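Local coordinates for uncharacterized protein (Exiguobacterium sibiricum, PDB 3B77) that is of unknown function but carries a bacterial pleckstrin-homology domain joined to a helical region that probably mediates oligomerisation, at residues 33-37 and 38-42; 165-168 and 169-173. All coordinates share one frame; numbering follows the deposited sequence.

Contact 1 of 2, residues 33-37 and 38-42; sequences LIKSK and TDEYC
Ile34 and Tyr41 face each other as an antiparallel hydrogen-bonded pair, and they lie in the closely packed, strand part of this hairpin. Tyr41 N gives an almost straight bond to Ile34 O (2.8 Å, 177°), while the return bond, from Ile34 N to Tyr41 O, is longer at 3.1 Å and reaches its acceptor tilted from the carbonyl plane. With CG anti to its carbonyl carbon (chi1 -57°), Tyr41 turns its ring so that Ile34 O lies at the ring edge, near its plane. Ile34 CG2 comes to 4.2 Å from Tyr41 CD2, and both side chains pack on strand 97-104.

The other face carries Leu33, Lys35, Glu40 and Cys42. Here Leu33 CD1 touches both Glu40 CG (3.7 Å) and Cys42 CB (3.8 Å), its chain slanting across that of Glu40. The Lys35 chain lies along the Glu40 carboxylate, with Lys35 NZ 4.8 Å from Glu40 OE1, too far for a direct salt bridge, though the opposite charges may still attract; Glu40 OE2 is taken by the backbone N of Ala18.

Toward the turn the packing thins and polar contacts take over. Ser36 N binds Asp39 O, and Ser36 OG receives Thr38 N at 3.0 Å and, more weakly, Asp39 N at 3.4 Å, so one hydroxyl oxygen ties down two amides of the bend. Asp39 OD2 is held by His50 of the next strand, whereas Lys37 leads outward into the exposed region. This is a tight beta hairpin between consecutive strands of the antiparallel sheet of a pleckstrin-homology domain.

Contact 2 of 2, residues 165-168 and 169-173; sequences QESF and DWLQG
The Phe168 ring and the Gln172 amide, one helical turn apart, meet obliquely with their planes 46° apart; NE2 of Gln172 lies 4.0 Å from CE2 of Phe168. Phe168 has CG anti to its backbone N (chi1 -170°), a torsion that carries the ring outward, where it meets His174 of a second subunit edge-to-face and packs on Phe134 of that subunit. A second pair of flat groups belongs to Gln165 and Asp169: the amide and carboxylate are turned 32° from one another, with Gln165 NE2 3.5 Å from Asp169 OD1, while Gln165 CG sits 3.7 Å from Asp169 OD2. The Trp170 indole leaves the contact for helix 108-146, where NE1 bonds to Ala135 O.

Underneath runs the regular i to i+4 ladder of an alpha helix. Asp169 N reaches Gln165 O at 2.7 Å, and Trp170, Leu171 and Gln172 donate in the same manner to Glu166, Ser167 and Phe168.

On the polar flank a single water donates to both Glu166 OE1 (3.0 Å) and Asp169 OD2 (2.8 Å). Glu166 OE1 and Asp169 OD2 stay 4.7 Å apart, and giving one O-H to each would probably ease the repulsion of like charges. The chemistry implies a helix whose neighbouring acids share a bridging water, while Ser167, Phe168 and Leu171 pack on a second subunit, Ser167 and Leu171 also meeting helix 108-146 of their own chain.

Both contacts are local and only partly buried, yet they belong to different regions on opposite sides of the chain's centre, about 41 Å apart between centres, and share no secondary-structure element. Contact 1 joins two neighbouring strands of the pleckstrin-homology domain, with an apolar interior at one end and a polar turn at the other; no other chain of the assembly touches it. Contact 2 lies within one helix of the putative oligomerisation region, where two further subunits pack against it. Backbone bonds run between strands in 33-42 but along the helix in 165-173; contact 1 is covered by strands and loops of its own chain, contact 2 by helix 108-146 and by two other subunits.

Contact 1 of 2, residues 33-37 and 38-42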
ATOM      1  N   LEU A  33     -11.297 -63.296  -2.147  1.00 63.09           N
ATOM      2  CA  LEU A  33     -11.688 -63.425  -3.540  1.00 63.38           C
ATOM      3  C   LEU A  33     -13.146 -63.845  -3.586  1.00 64.17           C
ATOM      4  O   LEU A  33     -13.588 -64.700  -2.807  1.00 64.98           O
ATOM      5  CB  LEU A  33     -10.780 -64.414  -4.268  1.00 63.34           C
ATOM      6  CG  LEU A  33     -10.950 -64.692  -5.768  1.00 63.46           C
ATOM      7  CD1 LEU A  33     -10.873 -63.473  -6.645  1.00 61.88           C
ATOM      8  CD2 LEU A  33      -9.879 -65.641  -6.172  1.00 63.61           C
ATOM      9  N   ILE A  34     -13.893 -63.171  -4.450  1.00 64.62           N
ATOM     10  CA  ILE A  34     -15.292 -63.446  -4.691  1.00 64.90           C
ATOM     11  C   ILE A  34     -15.378 -63.673  -6.182  1.00 67.34           C
ATOM     12  O   ILE A  34     -14.955 -62.823  -6.985  1.00 66.80           O
ATOM     13  CB  ILE A  34     -16.192 -62.260  -4.328  1.00 64.54           C
ATOM     14  CG1 ILE A  34     -16.157 -61.998  -2.817  1.00 63.91           C
ATOM     15  CG2 ILE A  34     -17.624 -62.512  -4.825  1.00 63.55           C
ATOM     16  CD1 ILE A  34     -16.820 -60.711  -2.392  1.00 62.28           C
ATOM     17  N   LYS A  35     -15.867 -64.849  -6.551  1.00 70.63           N
ATOM     18  CA  LYS A  35     -16.000 -65.206  -7.943  1.00 73.19           C
ATOM     19  C   LYS A  35     -17.473 -65.405  -8.264  1.00 72.49           C
ATOM     20  O   LYS A  35     -18.185 -66.098  -7.564  1.00 71.52           O
ATOM     21  CB  LYS A  35     -15.182 -66.466  -8.267  1.00 74.37           C
ATOM     22  CG  LYS A  35     -14.917 -66.663  -9.782  1.00 77.82           C
ATOM     23  CD  LYS A  35     -14.291 -68.034 -10.109  1.00 80.01           C
ATOM     24  CE  LYS A  35     -12.862 -68.200  -9.557  1.00 83.39           C
ATOM     25  NZ  LYS A  35     -12.323 -69.598  -9.772  1.00 84.33           N
ATOM     26  N   SER A  36     -17.909 -64.727  -9.307  1.00 73.43           N
ATOM     27  CA  SER A  36     -19.217 -64.891  -9.883  1.00 74.06           C
ATOM     28  C   SER A  36     -19.052 -65.424 -11.321  1.00 76.31           C
ATOM     29  O   SER A  36     -17.939 -65.602 -11.845  1.00 75.93           O
ATOM     30  CB  SER A  36     -19.962 -63.555  -9.854  1.00 73.87           C
ATOM     31  OG  SER A  36     -20.485 -63.178 -11.123  1.00 73.07           O
ATOM     32  N   LYS A  37     -20.185 -65.702 -11.942  1.00 78.42           N
ATOM     33  CA  LYS A  37     -20.234 -66.179 -13.316  1.00 79.41           C
ATOM     34  C   LYS A  37     -19.641 -65.156 -14.270  1.00 79.44           C
ATOM     35  O   LYS A  37     -19.024 -65.524 -15.263  1.00 80.06           O
ATOM     36  CB  LYS A  37     -21.703 -66.455 -13.683  1.00 80.27           C
ATOM     37  CG  LYS A  37     -22.001 -66.844 -15.130  1.00 81.61           C
ATOM     38  CD  LYS A  37     -23.499 -67.133 -15.327  1.00 82.50           C
ATOM     39  CE  LYS A  37     -23.979 -68.367 -14.528  1.00 83.84           C
ATOM     40  NZ  LYS A  37     -25.368 -68.830 -14.881  1.00 83.63           N
ATOM     41  N   THR A  38     -19.830 -63.876 -13.956  1.00 79.27           N
ATOM     42  CA  THR A  38     -19.420 -62.774 -14.822  1.00 78.74           C
ATOM     43  C   THR A  38     -18.236 -61.939 -14.308  1.00 76.83           C
ATOM     44  O   THR A  38     -17.539 -61.306 -15.087  1.00 76.70           O
ATOM     45  CB  THR A  38     -20.635 -61.824 -15.092  1.00 79.36           C
ATOM     46  OG1 THR A  38     -21.333 -61.550 -13.869  1.00 79.31           O
ATOM     47  CG2 THR A  38     -21.611 -62.464 -16.060  1.00 80.38           C
ATOM     48  N   ASP A  39     -18.009 -61.927 -13.002  1.00 75.10           N
ATOM     49  CA  ASP A  39     -16.958 -61.096 -12.421  1.00 72.44           C
ATOM     50  C   ASP A  39     -16.061 -61.869 -11.472  1.00 70.74           C
ATOM     51  O   ASP A  39     -16.407 -62.954 -11.024  1.00 70.02           O
ATOM     52  CB  ASP A  39     -17.577 -59.916 -11.661  1.00 72.57           C
ATOM     53  CG  ASP A  39     -18.382 -58.995 -12.552  1.00 72.84           C
ATOM     54  OD1 ASP A  39     -19.549 -59.337 -12.833  1.00 76.58           O
ATOM     55  OD2 ASP A  39     -17.871 -57.923 -12.939  1.00 71.57           O
ATOM     56  N   GLU A  40     -14.903 -61.285 -11.177  1.00 69.16           N
ATOM     57  CA  GLU A  40     -13.969 -61.818 -10.194  1.00 68.28           C
ATOM     58  C   GLU A  40     -13.387 -60.628  -9.409  1.00 66.22           C
ATOM     59  O   GLU A  40     -12.790 -59.732 -10.000  1.00 65.79           O
ATOM     60  CB  GLU A  40     -12.884 -62.592 -10.903  1.00 69.21           C
ATOM     61  CG  GLU A  40     -12.260 -63.667 -10.051  1.00 71.50           C
ATOM     62  CD  GLU A  40     -11.482 -64.713 -10.852  1.00 72.39           C
ATOM     63  OE1 GLU A  40     -12.047 -65.294 -11.802  1.00 74.01           O
ATOM     64  OE2 GLU A  40     -10.317 -64.982 -10.499  1.00 70.76           O
ATOM     65  N   TYR A  41     -13.618 -60.599  -8.095  1.00 63.10           N
ATOM     66  CA  TYR A  41     -13.225 -59.478  -7.244  1.00 60.59           C
ATOM     67  C   TYR A  41     -12.116 -59.925  -6.304  1.00 59.68           C
ATOM     68  O   TYR A  41     -12.354 -60.659  -5.364  1.00 59.39           O
ATOM     69  CB  TYR A  41     -14.422 -58.989  -6.435  1.00 59.77           C
ATOM     70  CG  TYR A  41     -15.595 -58.573  -7.269  1.00 59.29           C
ATOM     71  CD1 TYR A  41     -15.702 -57.295  -7.760  1.00 59.18           C
ATOM     72  CD2 TYR A  41     -16.612 -59.463  -7.551  1.00 61.05           C
ATOM     73  CE1 TYR A  41     -16.784 -56.910  -8.510  1.00 60.16           C
ATOM     74  CE2 TYR A  41     -17.708 -59.096  -8.308  1.00 60.16           C
ATOM     75  CZ  TYR A  41     -17.789 -57.817  -8.780  1.00 60.76           C
ATOM     76  OH  TYR A  41     -18.861 -57.429  -9.534  1.00 61.84           O
ATOM     77  N   CYS A  42     -10.909 -59.445  -6.535  1.00 58.78           N
ATOM     78  CA  CYS A  42      -9.738 -59.915  -5.810  1.00 57.98           C
ATOM     79  C   CYS A  42      -9.206 -58.810  -4.938  1.00 57.12           C
ATOM     80  O   CYS A  42      -8.793 -57.787  -5.447  1.00 57.93           O
ATOM     81  CB  CYS A  42      -8.696 -60.319  -6.845  1.00 58.27           C
ATOM     82  SG  CYS A  42      -7.196 -61.016  -6.242  1.00 60.07           S
TER

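Contact 2 of 2, residues 165-168 and 169-173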
ATOM      1  N   GLN A 165      16.159 -29.188   1.158  1.00 46.16           N
ATOM      2  CA  GLN A 165      16.065 -30.610   1.466  1.00 47.03           C
ATOM      3  C   GLN A 165      15.046 -30.841   2.573  1.00 47.27           C
ATOM      4  O   GLN A 165      14.052 -31.526   2.342  1.00 45.04           O
ATOM      5  CB  GLN A 165      17.420 -31.222   1.888  1.00 47.32           C
ATOM      6  CG  GLN A 165      17.352 -32.764   1.765  1.00 49.01           C
ATOM      7  CD  GLN A 165      17.227 -33.221   0.310  1.00 49.93           C
ATOM      8  OE1 GLN A 165      18.124 -32.952  -0.508  1.00 52.16           O
ATOM      9  NE2 GLN A 165      16.096 -33.862  -0.036  1.00 51.10           N
ATOM     10  N   GLU A 166      15.272 -30.244   3.759  1.00 47.81           N
ATOM     11  CA  GLU A 166      14.274 -30.333   4.844  1.00 48.58           C
ATOM     12  C   GLU A 166      12.846 -30.174   4.276  1.00 47.42           C
ATOM     13  O   GLU A 166      11.988 -31.006   4.486  1.00 49.48           O
ATOM     14  CB  GLU A 166      14.501 -29.291   5.923  1.00 48.98           C
ATOM     15  CG  GLU A 166      15.733 -29.520   6.779  1.00 52.76           C
ATOM     16  CD  GLU A 166      15.870 -30.931   7.312  1.00 53.65           C
ATOM     17  OE1 GLU A 166      14.878 -31.631   7.637  1.00 57.53           O
ATOM     18  OE2 GLU A 166      17.019 -31.343   7.370  1.00 55.29           O
ATOM     19  N   SER A 167      12.575 -29.125   3.544  1.00 46.68           N
ATOM     20  CA  SER A 167      11.202 -28.987   3.015  1.00 46.93           C
ATOM     21  C   SER A 167      10.809 -30.220   2.210  1.00 46.72           C
ATOM     22  O   SER A 167       9.757 -30.811   2.452  1.00 47.83           O
ATOM     23  CB  SER A 167      11.074 -27.704   2.201  1.00 46.92           C
ATOM     24  OG  SER A 167       9.835 -27.641   1.556  1.00 49.19           O
ATOM     25  N   PHE A 168      11.678 -30.651   1.297  1.00 46.30           N
ATOM     26  CA  PHE A 168      11.425 -31.821   0.486  1.00 45.81           C
ATOM     27  C   PHE A 168      11.139 -33.053   1.307  1.00 46.05           C
ATOM     28  O   PHE A 168      10.128 -33.737   1.078  1.00 47.43           O
ATOM     29  CB  PHE A 168      12.580 -32.112  -0.504  1.00 47.47           C
ATOM     30  CG  PHE A 168      12.227 -33.178  -1.530  1.00 46.58           C
ATOM     31  CD1 PHE A 168      11.256 -32.929  -2.477  1.00 50.40           C
ATOM     32  CD2 PHE A 168      12.825 -34.420  -1.504  1.00 46.12           C
ATOM     33  CE1 PHE A 168      10.893 -33.916  -3.386  1.00 49.84           C
ATOM     34  CE2 PHE A 168      12.502 -35.377  -2.386  1.00 46.94           C
ATOM     35  CZ  PHE A 168      11.525 -35.150  -3.332  1.00 49.37           C
ATOM     36  N   ASP A 169      12.016 -33.350   2.253  1.00 44.72           N
ATOM     37  CA  ASP A 169      11.819 -34.494   3.128  1.00 46.43           C
ATOM     38  C   ASP A 169      10.495 -34.494   3.879  1.00 42.91           C
ATOM     39  O   ASP A 169       9.901 -35.540   4.071  1.00 42.70           O
ATOM     40  CB  ASP A 169      12.953 -34.585   4.165  1.00 45.63           C
ATOM     41  CG  ASP A 169      14.286 -34.994   3.530  1.00 54.50           C
ATOM     42  OD1 ASP A 169      14.216 -35.605   2.406  1.00 58.59           O
ATOM     43  OD2 ASP A 169      15.384 -34.751   4.155  1.00 52.46           O
ATOM     44  N   TRP A 170      10.114 -33.347   4.399  1.00 40.60           N
ATOM     45  CA  TRP A 170       8.880 -33.217   5.107  1.00 42.68           C
ATOM     46  C   TRP A 170       7.701 -33.468   4.119  1.00 44.31           C
ATOM     47  O   TRP A 170       6.840 -34.290   4.370  1.00 44.63           O
ATOM     48  CB  TRP A 170       8.818 -31.806   5.698  1.00 43.91           C
ATOM     49  CG  TRP A 170       7.555 -31.509   6.429  1.00 44.58           C
ATOM     50  CD1 TRP A 170       6.407 -31.082   5.887  1.00 44.59           C
ATOM     51  CD2 TRP A 170       7.311 -31.658   7.834  1.00 42.77           C
ATOM     52  NE1 TRP A 170       5.447 -30.939   6.847  1.00 44.57           N
ATOM     53  CE2 TRP A 170       5.971 -31.269   8.062  1.00 43.73           C
ATOM     54  CE3 TRP A 170       8.087 -32.078   8.914  1.00 44.16           C
ATOM     55  CZ2 TRP A 170       5.370 -31.322   9.325  1.00 42.83           C
ATOM     56  CZ3 TRP A 170       7.507 -32.104  10.181  1.00 44.22           C
ATOM     57  CH2 TRP A 170       6.158 -31.746  10.374  1.00 44.11           C
ATOM     58  N   LEU A 171       7.699 -32.822   2.970  1.00 45.40           N
ATOM     59  CA  LEU A 171       6.551 -32.990   2.066  1.00 50.34           C
ATOM     60  C   LEU A 171       6.451 -34.453   1.656  1.00 53.39           C
ATOM     61  O   LEU A 171       5.356 -35.028   1.582  1.00 51.88           O
ATOM     62  CB  LEU A 171       6.677 -32.092   0.823  1.00 49.15           C
ATOM     63  CG  LEU A 171       6.515 -30.605   1.048  1.00 48.71           C
ATOM     64  CD1 LEU A 171       6.471 -29.803  -0.296  1.00 47.73           C
ATOM     65  CD2 LEU A 171       5.208 -30.411   1.764  1.00 48.20           C
ATOM     66  N   GLN A 172       7.630 -35.057   1.479  1.00 55.97           N
ATOM     67  CA  GLN A 172       7.715 -36.396   0.967  1.00 57.08           C
ATOM     68  C   GLN A 172       7.404 -37.433   2.017  1.00 56.37           C
ATOM     69  O   GLN A 172       6.623 -38.356   1.782  1.00 58.07           O
ATOM     70  CB  GLN A 172       9.116 -36.640   0.452  1.00 57.86           C
ATOM     71  CG  GLN A 172       9.224 -37.996  -0.175  1.00 59.99           C
ATOM     72  CD  GLN A 172      10.615 -38.431  -0.267  1.00 62.54           C
ATOM     73  OE1 GLN A 172      11.363 -38.304   0.733  1.00 63.36           O
ATOM     74  NE2 GLN A 172      11.008 -38.990  -1.456  1.00 60.53           N
ATOM     75  N   GLY A 173       8.071 -37.317   3.158  1.00 55.94           N
ATOM     76  CA  GLY A 173       7.853 -38.237   4.275  1.00 54.74           C
ATOM     77  C   GLY A 173       6.378 -38.310   4.584  1.00 53.74           C
ATOM     78  O   GLY A 173       5.829 -39.363   4.691  1.00 57.15           O
TER
HETATM   79  O   HOH W   1      14.813 -34.518   6.926  1.00 53.13           O